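Local atomic coordinates of coenzyme A transferase (Yersinia pestis, PDB entry 3QLI), a protein that probably transfers coenzyme A between an acyl-CoA thioester and a free carboxylate such as acetate. Residues R133-E138 / S167-S172; D142-T147 / R174-E179; L248-L253 / P268-L273; A229-D234 / R377-T382. One frame throughout, in Å; residues are numbered along the deposited sequence.

Interaction 1 (R133-E138 / S167-S172); sequences RLLAEE and SRIARS
In the alpha/beta N-terminal domain, helices 131-139 and 166-172 pack side by side through Ala136, which fits between Arg168, Ile169 and Ser172, while Glu137 pairs with Arg168. The short segment axes run nearly parallel, 19° apart. Arg168 leaves its helix with CG anti to the backbone N (chi1 169°) and bends at chi2. Ala136 CB lies over one face of the guanidinium, displaced toward the rim and 3.6 Å from Arg168 NH2. In the guanidinium plane, Arg168 NH2 donates to Glu137 OE2 (3.0 Å) on its anti lone pair, and NE of Arg168 donates to Ser172 OG at 2.8 Å. A water accepts from NH1 and donates to the same Glu137 oxygen, so that partners at all three nitrogens fix the rotation of the group. The carboxylate is turned 59° from the guanidinium. Its other oxygen faces Arg133 in a long ion pair, but Arg133 is held mainly by Tyr371 of the second subunit. On the buried side, Ile169 CD1 touches Leu135 CB at 3.6 Å and Ala136 CB at 3.7 Å. Beneath this layer Ile169 rests on Phe144 of strand 143-148, and Leu134 of helix 131-139 packs against Gly423 of the second subunit.

Interaction 2 (D142-T147 / R174-E179); sequences DTFMHT and RRFIVE
Asp142 and Arg174 join by a salt bridge just ahead of two neighbouring parallel strands, 143-148 and 175-180, which then pair in register from Thr143 with Arg175 to Thr147 with Glu179. The bend of Arg174 at chi3 (-93°) puts NE beside the carboxylate, and Arg174 NE and NH2 both donate to Asp142 OD1, NH2 at 2.7 Å and NE at 2.8 Å. Both nitrogens approach from the same face of the carboxylate, whose plane is turned 55° from the guanidinium; OD1 lies in the guanidinium plane. Asp142 OD2 is taken by the backbone N of His41. Between the strands, Ile177 N to Phe144 O (2.9 Å) is one of the alternating backbone bonds; His146 N to Ile177 O is weak.

On one face Phe144 and Phe176 both have CG anti to the backbone N and point the same way. Their rings are slid apart, barely overlapping, meeting as Phe176 CE1 at the edge of Phe144, 3.6 Å from Phe144 CD2. His146 CB touches the edge of the Phe176 ring, and Val178 CG1 lies over one of its faces, toward the rim. On the other face Ile177 CD1 reaches Thr143 CG2 at 3.7 Å and Met145 SD at 4.1 Å. Helix 166-172 packs on the phenylalanine face, completing a beta-alpha-beta crossover of the Rossmann-like sheet; helix 52-63 packs on the Met145 and Ile177 face, and strand 41-44 pairs beyond 143-148.

Interaction 3 (L248-L253 / P268-L273); sequences LVCGVL and PGLVDL
Gly269 and Cys250 bring their helices together, with CA atoms 5.4 Å apart. Because Gly269 has no side chain, the sulfur of Cys250 can lie directly against its peptide: SG is 3.4 Å from Gly269 C, and Cys250 CB is 3.5 Å from Gly269 O. The sulfur reaches this place with SG anti to its own carbonyl carbon (chi1 -68°). At Leu270, the next residue, the side chain sets out away from helix 244-252, yet CD2 comes back to 4.2 Å from Cys250 SG. Helix 244-252 links strand 237-240 to the parallel strand 260-261 in a beta-alpha-beta unit, and the chain then passes Glu264, seen covalently linked to CoA in a structure of this protein, before entering helix 268-276. Leu270 also packs on Leu238 and Met240 of strand 237-240, as Cys250 does on Met240 and Leu253 on Leu238, so both helices lie against the sheet. Further on, one turn after Gly269, Leu273 closes over the cysteine from the C-terminal direction. Its CD1 methyl is 3.8 Å from Cys250 SG, while its CD2 methyl presses tightly on the backbone, 3.2 Å from Cys250 O. The same CD1 meets Leu253 CB at 4.2 Å, and Leu273 also leans on Val279.

Interaction 4 (A229-D234 / R377-T382); sequences ADLVPD and RSIIAT
Leu231, just beyond helix 220-230, packs its side chain against Ile379 and gives its carbonyl to Arg377, both on strand 377-381. Leu231 CB already meets both partners, lying 3.9 Å from Ile379 CD1 and 4.1 Å from Arg377 NH1. With CG anti to the carbonyl carbon (chi1 -65°), the chain runs on to a branch whose two methyls part company. CD1 goes to the isoleucine, 3.8 Å from Ile379 CD1 and 4.1 Å from Ile379 CG1, in an apolar contact. Leu231 CD2 lies loosely over one face of the Arg377 guanidinium, 4.2 Å from Arg377 NH1.

That guanidinium is brought up by a chain extended from CG to NE, and Arg377 NH1 donates to Leu231 O at 2.7 Å. The oxygen lies in the guanidinium plane, but the donor stands well above the carbonyl plane, 45° out of it, and the N-H...O angle is a bent 143°. A carbonyl at the C-terminal end of a helix would be a favourable place for a cation. The neighbouring carbonyls of Ala229 and Val232 are both taken by Arg256, so a second arginine grips the same turn. Val232 and Pro233 rest on Val333 of strand 332-337, which pairs with 377-381. Such packing of the turn after a helix against inner strands belongs to a layered alpha/beta fold, here the one built around the mixed sheet.

In the fold
From the N terminus, helix 131-139 leads into strand 143-148, and helix 166-172 into strand 175-180. Interaction 1 joins the helices, closing a loop of 28 residues, and interaction 2 the strands, closing one of 26, so their loops cross; they also touch, Ala170 O lying 3.5 Å from Phe176 CB. Together they tie one helical layer to the parallel sheet. On the opposite side of the chain's centre, interaction 4 closes a loop of 142 residues from the end of helix 220-230 to strand 377-381 of the mixed sheet. Interaction 3 closes a 14-residue loop nested within it and joins two helices beside that sheet; Val252 packs on Ala229, linking the two.

Interaction 1 (R133-E138 / S167-S172)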
loop_
_atom_site.group_PDB
_atom_site.type_symbol
_atom_site.label_atom_id
_atom_site.label_comp_id
_atom_site.label_asym_id
_atom_site.label_seq_id
_atom_site.Cartn_x
_atom_site.Cartn_y
_atom_site.Cartn_z
ATOM N N ARG A 133 3.194 -7.921 -15.021
ATOM C CA ARG A 133 2.344 -9.090 -14.853
ATOM C C ARG A 133 0.918 -8.828 -15.309
ATOM O O ARG A 133 0.272 -9.689 -15.902
ATOM C CB ARG A 133 2.340 -9.526 -13.395
ATOM C CG ARG A 133 1.354 -10.630 -13.131
ATOM C CD ARG A 133 1.153 -10.809 -11.647
ATOM N NE ARG A 133 0.082 -11.758 -11.404
ATOM C CZ ARG A 133 -0.229 -12.199 -10.196
ATOM N NH1 ARG A 133 0.461 -11.754 -9.154
ATOM N NH2 ARG A 133 -1.215 -13.065 -10.043
ATOM N N LEU A 134 0.408 -7.642 -15.030
ATOM C CA LEU A 134 -0.977 -7.359 -15.381
ATOM C C LEU A 134 -1.156 -7.320 -16.895
ATOM O O LEU A 134 -2.100 -7.911 -17.427
ATOM C CB LEU A 134 -1.452 -6.049 -14.735
ATOM C CG LEU A 134 -2.962 -5.804 -14.631
ATOM C CD1 LEU A 134 -3.585 -6.608 -13.502
ATOM C CD2 LEU A 134 -3.188 -4.330 -14.393
ATOM N N LEU A 135 -0.252 -6.640 -17.596
ATOM C CA LEU A 135 -0.365 -6.578 -19.051
ATOM C C LEU A 135 -0.183 -7.955 -19.701
ATOM O O LEU A 135 -0.916 -8.340 -20.617
ATOM C CB LEU A 135 0.650 -5.577 -19.622
ATOM C CG LEU A 135 0.274 -4.125 -19.339
ATOM C CD1 LEU A 135 1.480 -3.193 -19.489
ATOM C CD2 LEU A 135 -0.875 -3.692 -20.259
ATOM N N ALA A 136 0.796 -8.701 -19.212
ATOM C CA ALA A 136 1.166 -9.957 -19.849
ATOM C C ALA A 136 0.157 -11.049 -19.535
ATOM O O ALA A 136 -0.084 -11.942 -20.355
ATOM C CB ALA A 136 2.554 -10.381 -19.406
ATOM N N GLU A 137 -0.435 -10.979 -18.348
ATOM C CA GLU A 137 -1.189 -12.120 -17.832
ATOM C C GLU A 137 -2.694 -11.877 -17.719
ATOM O O GLU A 137 -3.460 -12.543 -18.385
ATOM C CB GLU A 137 -0.592 -12.624 -16.508
ATOM C CG GLU A 137 0.777 -13.276 -16.718
ATOM C CD GLU A 137 1.459 -13.714 -15.430
ATOM O OE1 GLU A 137 0.779 -13.904 -14.396
ATOM O OE2 GLU A 137 2.698 -13.868 -15.461
ATOM N N GLU A 138 -3.129 -10.931 -16.890
ATOM C CA GLU A 138 -4.569 -10.710 -16.772
ATOM C C GLU A 138 -5.156 -10.126 -18.044
ATOM O O GLU A 138 -6.221 -10.539 -18.493
ATOM C CB GLU A 138 -4.912 -9.814 -15.583
ATOM C CG GLU A 138 -5.052 -10.582 -14.262
ATOM C CD GLU A 138 -3.745 -10.632 -13.507
ATOM O OE1 GLU A 138 -2.680 -10.400 -14.132
ATOM O OE2 GLU A 138 -3.774 -10.907 -12.295
ATOM N N SER A 167 10.181 -4.215 -21.036
ATOM C CA SER A 167 11.094 -5.355 -21.169
ATOM C C SER A 167 10.394 -6.710 -21.024
ATOM O O SER A 167 10.826 -7.711 -21.605
ATOM C CB SER A 167 12.272 -5.240 -20.185
ATOM O OG SER A 167 11.813 -5.249 -18.843
ATOM N N ARG A 168 9.318 -6.750 -20.246
ATOM C CA ARG A 168 8.500 -7.963 -20.156
ATOM C C ARG A 168 7.566 -8.131 -21.364
ATOM O O ARG A 168 7.474 -9.214 -21.959
ATOM C CB ARG A 168 7.654 -7.939 -18.875
ATOM C CG ARG A 168 6.558 -9.014 -18.806
ATOM C CD ARG A 168 7.145 -10.409 -18.699
ATOM N NE ARG A 168 6.111 -11.452 -18.640
ATOM C CZ ARG A 168 5.470 -11.822 -17.535
ATOM N NH1 ARG A 168 5.729 -11.228 -16.374
ATOM N NH2 ARG A 168 4.549 -12.779 -17.595
ATOM N N ILE A 169 6.862 -7.064 -21.720
ATOM C CA ILE A 169 5.814 -7.189 -22.728
ATOM C C ILE A 169 6.413 -7.369 -24.121
ATOM O O ILE A 169 5.784 -7.980 -24.981
ATOM C CB ILE A 169 4.836 -6.004 -22.712
ATOM C CG1 ILE A 169 4.226 -5.854 -21.315
ATOM C CG2 ILE A 169 3.733 -6.207 -23.771
ATOM C CD1 ILE A 169 3.651 -7.169 -20.761
ATOM N N ALA A 170 7.625 -6.853 -24.337
ATOM C CA ALA A 170 8.332 -7.069 -25.610
ATOM C C ALA A 170 8.514 -8.557 -25.862
ATOM O O ALA A 170 8.508 -9.020 -27.009
ATOM C CB ALA A 170 9.688 -6.355 -25.616
ATOM N N ARG A 171 8.665 -9.301 -24.773
ATOM C CA ARG A 171 8.863 -10.743 -24.831
ATOM C C ARG A 171 7.547 -11.509 -24.717
ATOM O O ARG A 171 7.360 -12.524 -25.388
ATOM C CB ARG A 171 9.851 -11.191 -23.742
ATOM C CG ARG A 171 11.242 -10.573 -23.940
ATOM C CD ARG A 171 12.118 -10.667 -22.722
ATOM N NE ARG A 171 13.518 -10.415 -23.067
ATOM C CZ ARG A 171 14.080 -9.209 -23.160
ATOM N NH1 ARG A 171 13.366 -8.097 -22.940
ATOM N NH2 ARG A 171 15.370 -9.118 -23.476
ATOM N N SER A 172 6.619 -11.020 -23.903
ATOM C CA SER A 172 5.351 -11.734 -23.733
ATOM C C SER A 172 4.311 -11.446 -24.827
ATOM O O SER A 172 3.467 -12.283 -25.088
ATOM C CB SER A 172 4.747 -11.491 -22.348
ATOM O OG SER A 172 5.567 -12.091 -21.349
HETATM O O HOH W 1 4.776 -12.499 -13.720
#

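Interaction 2 (D142-T147 / R174-E179)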
loop_
_atom_site.group_PDB
_atom_site.type_symbol
_atom_site.label_atom_id
_atom_site.label_comp_id
_atom_site.label_asym_id
_atom_site.label_seq_id
_atom_site.Cartn_x
_atom_site.Cartn_y
_atom_site.Cartn_z
ATOM N N ASP A 142 -1.474 -8.600 -27.563
ATOM C CA ASP A 142 -1.265 -9.249 -28.855
ATOM C C ASP A 142 -0.118 -8.609 -29.645
ATOM O O ASP A 142 0.668 -9.304 -30.292
ATOM C CB ASP A 142 -2.577 -9.243 -29.645
ATOM C CG ASP A 142 -3.697 -9.922 -28.877
ATOM O OD1 ASP A 142 -3.658 -11.162 -28.790
ATOM O OD2 ASP A 142 -4.597 -9.229 -28.345
ATOM N N THR A 143 -0.021 -7.288 -29.579
ATOM C CA THR A 143 1.035 -6.557 -30.285
ATOM C C THR A 143 1.654 -5.528 -29.362
ATOM O O THR A 143 0.937 -4.783 -28.680
ATOM C CB THR A 143 0.496 -5.802 -31.527
ATOM O OG1 THR A 143 -0.149 -6.725 -32.414
ATOM C CG2 THR A 143 1.653 -5.127 -32.274
ATOM N N PHE A 144 2.985 -5.505 -29.328
ATOM C CA PHE A 144 3.719 -4.488 -28.590
ATOM C C PHE A 144 4.637 -3.717 -29.546
ATOM O O PHE A 144 5.301 -4.327 -30.388
ATOM C CB PHE A 144 4.537 -5.125 -27.460
ATOM C CG PHE A 144 5.112 -4.120 -26.505
ATOM C CD1 PHE A 144 4.274 -3.375 -25.683
ATOM C CD2 PHE A 144 6.485 -3.905 -26.437
ATOM C CE1 PHE A 144 4.787 -2.438 -24.807
ATOM C CE2 PHE A 144 7.009 -2.946 -25.558
ATOM C CZ PHE A 144 6.168 -2.220 -24.747
ATOM N N MET A 145 4.642 -2.385 -29.433
ATOM C CA MET A 145 5.475 -1.531 -30.288
ATOM C C MET A 145 6.320 -0.601 -29.416
ATOM O O MET A 145 5.813 -0.012 -28.460
ATOM C CB MET A 145 4.592 -0.714 -31.262
ATOM C CG MET A 145 3.489 -1.570 -31.915
ATOM S SD MET A 145 2.820 -0.898 -33.467
ATOM C CE MET A 145 2.111 0.615 -32.834
ATOM N N HIS A 146 7.601 -0.459 -29.750
ATOM C CA HIS A 146 8.538 0.314 -28.919
ATOM C C HIS A 146 9.669 0.820 -29.832
ATOM O O HIS A 146 10.137 0.084 -30.712
ATOM C CB HIS A 146 9.093 -0.613 -27.821
ATOM C CG HIS A 146 9.689 0.085 -26.626
ATOM N ND1 HIS A 146 10.914 0.726 -26.657
ATOM C CD2 HIS A 146 9.269 0.151 -25.340
ATOM C CE1 HIS A 146 11.196 1.194 -25.449
ATOM N NE2 HIS A 146 10.212 0.862 -24.631
ATOM N N THR A 147 10.085 2.068 -29.639
ATOM C CA THR A 147 11.282 2.613 -30.307
ATOM C C THR A 147 12.549 2.017 -29.675
ATOM O O THR A 147 12.631 1.879 -28.447
ATOM C CB THR A 147 11.308 4.151 -30.172
ATOM O OG1 THR A 147 10.108 4.698 -30.748
ATOM C CG2 THR A 147 12.558 4.776 -30.829
ATOM N N ARG A 174 2.405 -11.312 -28.297
ATOM C CA ARG A 174 2.452 -12.320 -29.344
ATOM C C ARG A 174 3.207 -11.856 -30.595
ATOM O O ARG A 174 3.750 -12.680 -31.345
ATOM C CB ARG A 174 1.034 -12.833 -29.639
ATOM C CG ARG A 174 0.506 -13.634 -28.445
ATOM C CD ARG A 174 -0.909 -14.144 -28.641
ATOM N NE ARG A 174 -1.914 -13.233 -28.098
ATOM C CZ ARG A 174 -2.272 -13.198 -26.820
ATOM N NH1 ARG A 174 -1.689 -14.006 -25.947
ATOM N NH2 ARG A 174 -3.208 -12.349 -26.416
ATOM N N ARG A 175 3.254 -10.537 -30.799
ATOM C CA ARG A 175 4.124 -9.911 -31.807
ATOM C C ARG A 175 4.815 -8.663 -31.219
ATOM O O ARG A 175 4.208 -7.890 -30.476
ATOM C CB ARG A 175 3.338 -9.517 -33.073
ATOM C CG ARG A 175 2.728 -10.683 -33.843
ATOM C CD ARG A 175 3.804 -11.548 -34.511
ATOM N NE ARG A 175 3.226 -12.476 -35.488
ATOM C CZ ARG A 175 3.904 -13.440 -36.098
ATOM N NH1 ARG A 175 5.196 -13.619 -35.836
ATOM N NH2 ARG A 175 3.295 -14.226 -36.981
ATOM N N PHE A 176 6.083 -8.477 -31.570
ATOM C CA PHE A 176 6.857 -7.329 -31.117
ATOM C C PHE A 176 7.391 -6.589 -32.338
ATOM O O PHE A 176 8.125 -7.166 -33.146
ATOM C CB PHE A 176 8.007 -7.805 -30.226
ATOM C CG PHE A 176 8.889 -6.702 -29.709
ATOM C CD1 PHE A 176 8.355 -5.473 -29.333
ATOM C CD2 PHE A 176 10.257 -6.905 -29.576
ATOM C CE1 PHE A 176 9.170 -4.461 -28.832
ATOM C CE2 PHE A 176 11.081 -5.890 -29.085
ATOM C CZ PHE A 176 10.535 -4.676 -28.707
ATOM N N ILE A 177 7.000 -5.327 -32.480
ATOM C CA ILE A 177 7.385 -4.514 -33.633
ATOM C C ILE A 177 8.250 -3.366 -33.144
ATOM O O ILE A 177 7.830 -2.615 -32.258
ATOM C CB ILE A 177 6.144 -3.894 -34.312
ATOM C CG1 ILE A 177 5.102 -4.978 -34.601
ATOM C CG2 ILE A 177 6.546 -3.119 -35.576
ATOM C CD1 ILE A 177 3.816 -4.436 -35.230
ATOM N N VAL A 178 9.453 -3.215 -33.703
ATOM C CA VAL A 178 10.332 -2.136 -33.247
ATOM C C VAL A 178 10.478 -1.016 -34.272
ATOM O O VAL A 178 10.387 -1.233 -35.481
ATOM C CB VAL A 178 11.735 -2.645 -32.870
ATOM C CG1 VAL A 178 11.636 -3.769 -31.848
ATOM C CG2 VAL A 178 12.479 -3.100 -34.109
ATOM N N GLU A 179 10.703 0.184 -33.760
ATOM C CA GLU A 179 11.027 1.331 -34.583
ATOM C C GLU A 179 12.438 1.768 -34.209
ATOM O O GLU A 179 12.670 2.326 -33.130
ATOM C CB GLU A 179 10.018 2.450 -34.334
ATOM C CG GLU A 179 10.303 3.745 -35.097
ATOM C CD GLU A 179 9.061 4.614 -35.213
ATOM O OE1 GLU A 179 7.948 4.039 -35.279
ATOM O OE2 GLU A 179 9.186 5.862 -35.241
#

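Interaction 3 (L248-L253 / P268-L273)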
loop_
_atom_site.group_PDB
_atom_site.type_symbol
_atom_site.label_atom_id
_atom_site.label_comp_id
_atom_site.label_asym_id
_atom_site.label_seq_id
_atom_site.Cartn_x
_atom_site.Cartn_y
_atom_site.Cartn_z
ATOM N N LEU A 248 16.244 21.691 -8.947
ATOM C CA LEU A 248 16.793 22.625 -7.965
ATOM C C LEU A 248 17.376 21.884 -6.777
ATOM O O LEU A 248 18.412 22.273 -6.230
ATOM C CB LEU A 248 15.707 23.581 -7.464
ATOM C CG LEU A 248 15.788 25.048 -7.883
ATOM C CD1 LEU A 248 15.725 25.175 -9.391
ATOM C CD2 LEU A 248 14.668 25.845 -7.230
ATOM N N VAL A 249 16.687 20.829 -6.348
ATOM C CA VAL A 249 17.201 20.002 -5.266
ATOM C C VAL A 249 18.561 19.432 -5.664
ATOM O O VAL A 249 19.541 19.559 -4.932
ATOM C CB VAL A 249 16.220 18.867 -4.919
ATOM C CG1 VAL A 249 16.848 17.896 -3.924
ATOM C CG2 VAL A 249 14.919 19.454 -4.374
ATOM N N CYS A 250 18.622 18.816 -6.843
ATOM C CA CYS A 250 19.889 18.294 -7.351
ATOM C C CYS A 250 20.966 19.369 -7.415
ATOM O O CYS A 250 22.141 19.092 -7.166
ATOM C CB CYS A 250 19.691 17.667 -8.727
ATOM S SG CYS A 250 18.698 16.171 -8.642
ATOM N N GLY A 251 20.566 20.588 -7.764
ATOM C CA GLY A 251 21.475 21.721 -7.721
ATOM C C GLY A 251 22.064 21.922 -6.333
ATOM O O GLY A 251 23.269 22.140 -6.184
ATOM N N VAL A 252 21.219 21.864 -5.306
ATOM C CA VAL A 252 21.715 22.035 -3.944
ATOM C C VAL A 252 22.614 20.869 -3.558
ATOM O O VAL A 252 23.574 21.035 -2.813
ATOM C CB VAL A 252 20.573 22.183 -2.905
ATOM C CG1 VAL A 252 21.139 22.263 -1.519
ATOM C CG2 VAL A 252 19.754 23.416 -3.194
ATOM N N LEU A 253 22.318 19.687 -4.089
ATOM C CA LEU A 253 23.067 18.488 -3.710
ATOM C C LEU A 253 24.426 18.353 -4.394
ATOM O O LEU A 253 25.132 17.369 -4.168
ATOM C CB LEU A 253 22.238 17.235 -3.971
ATOM C CG LEU A 253 20.921 17.168 -3.200
ATOM C CD1 LEU A 253 20.205 15.855 -3.499
ATOM C CD2 LEU A 253 21.198 17.302 -1.701
ATOM N N PRO A 268 16.856 14.831 -15.738
ATOM C CA PRO A 268 18.093 15.586 -15.989
ATOM C C PRO A 268 18.857 15.993 -14.717
ATOM O O PRO A 268 20.088 16.019 -14.731
ATOM C CB PRO A 268 17.590 16.822 -16.740
ATOM C CG PRO A 268 16.379 16.287 -17.513
ATOM C CD PRO A 268 15.718 15.345 -16.526
ATOM N N GLY A 269 18.148 16.300 -13.640
ATOM C CA GLY A 269 18.804 16.650 -12.388
ATOM C C GLY A 269 19.663 15.527 -11.835
ATOM O O GLY A 269 20.807 15.748 -11.426
ATOM N N LEU A 270 19.115 14.310 -11.815
ATOM C CA LEU A 270 19.860 13.167 -11.316
ATOM C C LEU A 270 21.059 12.882 -12.204
ATOM O O LEU A 270 22.133 12.521 -11.723
ATOM C CB LEU A 270 18.963 11.920 -11.222
ATOM C CG LEU A 270 17.988 11.887 -10.041
ATOM C CD1 LEU A 270 17.120 10.629 -10.074
ATOM C CD2 LEU A 270 18.744 12.011 -8.704
ATOM N N VAL A 271 20.880 13.040 -13.508
ATOM C CA VAL A 271 21.957 12.736 -14.432
ATOM C C VAL A 271 23.073 13.759 -14.251
ATOM O O VAL A 271 24.258 13.442 -14.408
ATOM C CB VAL A 271 21.450 12.716 -15.882
ATOM C CG1 VAL A 271 22.622 12.746 -16.857
ATOM C CG2 VAL A 271 20.583 11.479 -16.106
ATOM N N ASP A 272 22.701 14.985 -13.891
ATOM C CA ASP A 272 23.719 16.014 -13.616
ATOM C C ASP A 272 24.620 15.590 -12.446
ATOM O O ASP A 272 25.849 15.758 -12.490
ATOM C CB ASP A 272 23.055 17.365 -13.334
ATOM C CG ASP A 272 24.060 18.481 -13.139
ATOM O OD1 ASP A 272 24.697 18.891 -14.134
ATOM O OD2 ASP A 272 24.204 18.957 -11.994
ATOM N N LEU A 273 24.013 15.017 -11.404
ATOM C CA LEU A 273 24.780 14.556 -10.254
ATOM C C LEU A 273 25.701 13.392 -10.626
ATOM O O LEU A 273 26.806 13.270 -10.091
ATOM C CB LEU A 273 23.861 14.184 -9.090
ATOM C CG LEU A 273 22.984 15.322 -8.551
ATOM C CD1 LEU A 273 22.082 14.801 -7.430
ATOM C CD2 LEU A 273 23.844 16.482 -8.059
#

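Interaction 4 (A229-D234 / R377-T382)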
loop_
_atom_site.group_PDB
_atom_site.type_symbol
_atom_site.label_atom_id
_atom_site.label_comp_id
_atom_site.label_asym_id
_atom_site.label_seq_id
_atom_site.Cartn_x
_atom_site.Cartn_y
_atom_site.Cartn_z
ATOM N N ALA A 229 17.003 19.394 0.827
ATOM C CA ALA A 229 18.427 19.060 0.807
ATOM C C ALA A 229 18.979 18.831 2.216
ATOM O O ALA A 229 19.863 18.003 2.411
ATOM C CB ALA A 229 19.237 20.135 0.072
ATOM N N ASP A 230 18.466 19.565 3.197
ATOM C CA ASP A 230 18.912 19.373 4.573
ATOM C C ASP A 230 18.573 17.973 5.092
ATOM O O ASP A 230 19.200 17.485 6.030
ATOM C CB ASP A 230 18.296 20.419 5.502
ATOM C CG ASP A 230 18.945 21.789 5.369
ATOM O OD1 ASP A 230 19.994 21.906 4.695
ATOM O OD2 ASP A 230 18.397 22.750 5.960
ATOM N N LEU A 231 17.575 17.337 4.480
ATOM C CA LEU A 231 17.128 16.007 4.891
ATOM C C LEU A 231 17.837 14.888 4.125
ATOM O O LEU A 231 17.557 13.710 4.342
ATOM C CB LEU A 231 15.606 15.871 4.704
ATOM C CG LEU A 231 14.726 16.775 5.568
ATOM C CD1 LEU A 231 13.287 16.783 5.072
ATOM C CD2 LEU A 231 14.790 16.340 7.023
ATOM N N VAL A 232 18.739 15.262 3.222
ATOM C CA VAL A 232 19.540 14.294 2.476
ATOM C C VAL A 232 20.955 14.205 3.044
ATOM O O VAL A 232 21.721 15.170 2.968
ATOM C CB VAL A 232 19.639 14.689 0.991
ATOM C CG1 VAL A 232 20.386 13.629 0.216
ATOM C CG2 VAL A 232 18.242 14.895 0.403
ATOM N N PRO A 233 21.316 13.046 3.613
ATOM C CA PRO A 233 22.682 12.866 4.136
ATOM C C PRO A 233 23.670 12.443 3.049
ATOM O O PRO A 233 23.226 11.964 2.010
ATOM C CB PRO A 233 22.513 11.737 5.148
ATOM C CG PRO A 233 21.359 10.934 4.622
ATOM C CD PRO A 233 20.437 11.908 3.926
ATOM N N ASP A 234 24.978 12.612 3.258
ATOM C CA ASP A 234 25.922 11.950 2.356
ATOM C C ASP A 234 25.554 10.454 2.324
ATOM O O ASP A 234 25.063 9.903 3.308
ATOM C CB ASP A 234 27.385 12.129 2.797
ATOM C CG ASP A 234 27.946 13.531 2.505
ATOM O OD1 ASP A 234 27.589 14.167 1.484
ATOM O OD2 ASP A 234 28.781 13.990 3.310
ATOM N N ARG A 377 14.141 8.166 4.399
ATOM C CA ARG A 377 13.122 9.200 4.559
ATOM C C ARG A 377 12.307 9.351 3.282
ATOM O O ARG A 377 12.873 9.454 2.187
ATOM C CB ARG A 377 13.759 10.564 4.878
ATOM C CG ARG A 377 14.521 10.627 6.190
ATOM C CD ARG A 377 15.027 12.047 6.487
ATOM N NE ARG A 377 15.707 12.080 7.783
ATOM C CZ ARG A 377 16.907 12.610 8.003
ATOM N NH1 ARG A 377 17.582 13.192 7.015
ATOM N NH2 ARG A 377 17.431 12.562 9.223
ATOM N N SER A 378 10.985 9.379 3.427
ATOM C CA SER A 378 10.109 9.742 2.313
ATOM C C SER A 378 9.639 11.187 2.497
ATOM O O SER A 378 9.147 11.556 3.562
ATOM C CB SER A 378 8.882 8.825 2.257
ATOM O OG SER A 378 7.827 9.461 1.548
ATOM N N ILE A 379 9.817 11.999 1.461
ATOM C CA ILE A 379 9.437 13.403 1.489
ATOM C C ILE A 379 8.387 13.654 0.410
ATOM O O ILE A 379 8.547 13.238 -0.745
ATOM C CB ILE A 379 10.652 14.319 1.209
ATOM C CG1 ILE A 379 11.687 14.163 2.331
ATOM C CG2 ILE A 379 10.199 15.776 1.064
ATOM C CD1 ILE A 379 13.097 14.603 1.949
ATOM N N ILE A 380 7.305 14.316 0.787
ATOM C CA ILE A 380 6.320 14.757 -0.195
ATOM C C ILE A 380 6.223 16.268 -0.019
ATOM O O ILE A 380 6.001 16.753 1.084
ATOM C CB ILE A 380 4.961 14.095 0.025
ATOM C CG1 ILE A 380 5.055 12.591 -0.310
ATOM C CG2 ILE A 380 3.902 14.792 -0.822
ATOM C CD1 ILE A 380 3.792 11.782 0.049
ATOM N N ALA A 381 6.427 17.006 -1.103
ATOM C CA ALA A 381 6.578 18.454 -1.003
ATOM C C ALA A 381 5.588 19.172 -1.898
ATOM O O ALA A 381 5.247 18.682 -2.979
ATOM C CB ALA A 381 8.002 18.857 -1.381
ATOM N N THR A 382 5.138 20.345 -1.459
ATOM C CA THR A 382 4.339 21.214 -2.321
ATOM C C THR A 382 4.483 22.654 -1.847
ATOM O O THR A 382 4.655 22.894 -0.651
ATOM C CB THR A 382 2.837 20.854 -2.275
ATOM O OG1 THR A 382 2.084 21.802 -3.050
ATOM C CG2 THR A 382 2.325 20.881 -0.841
#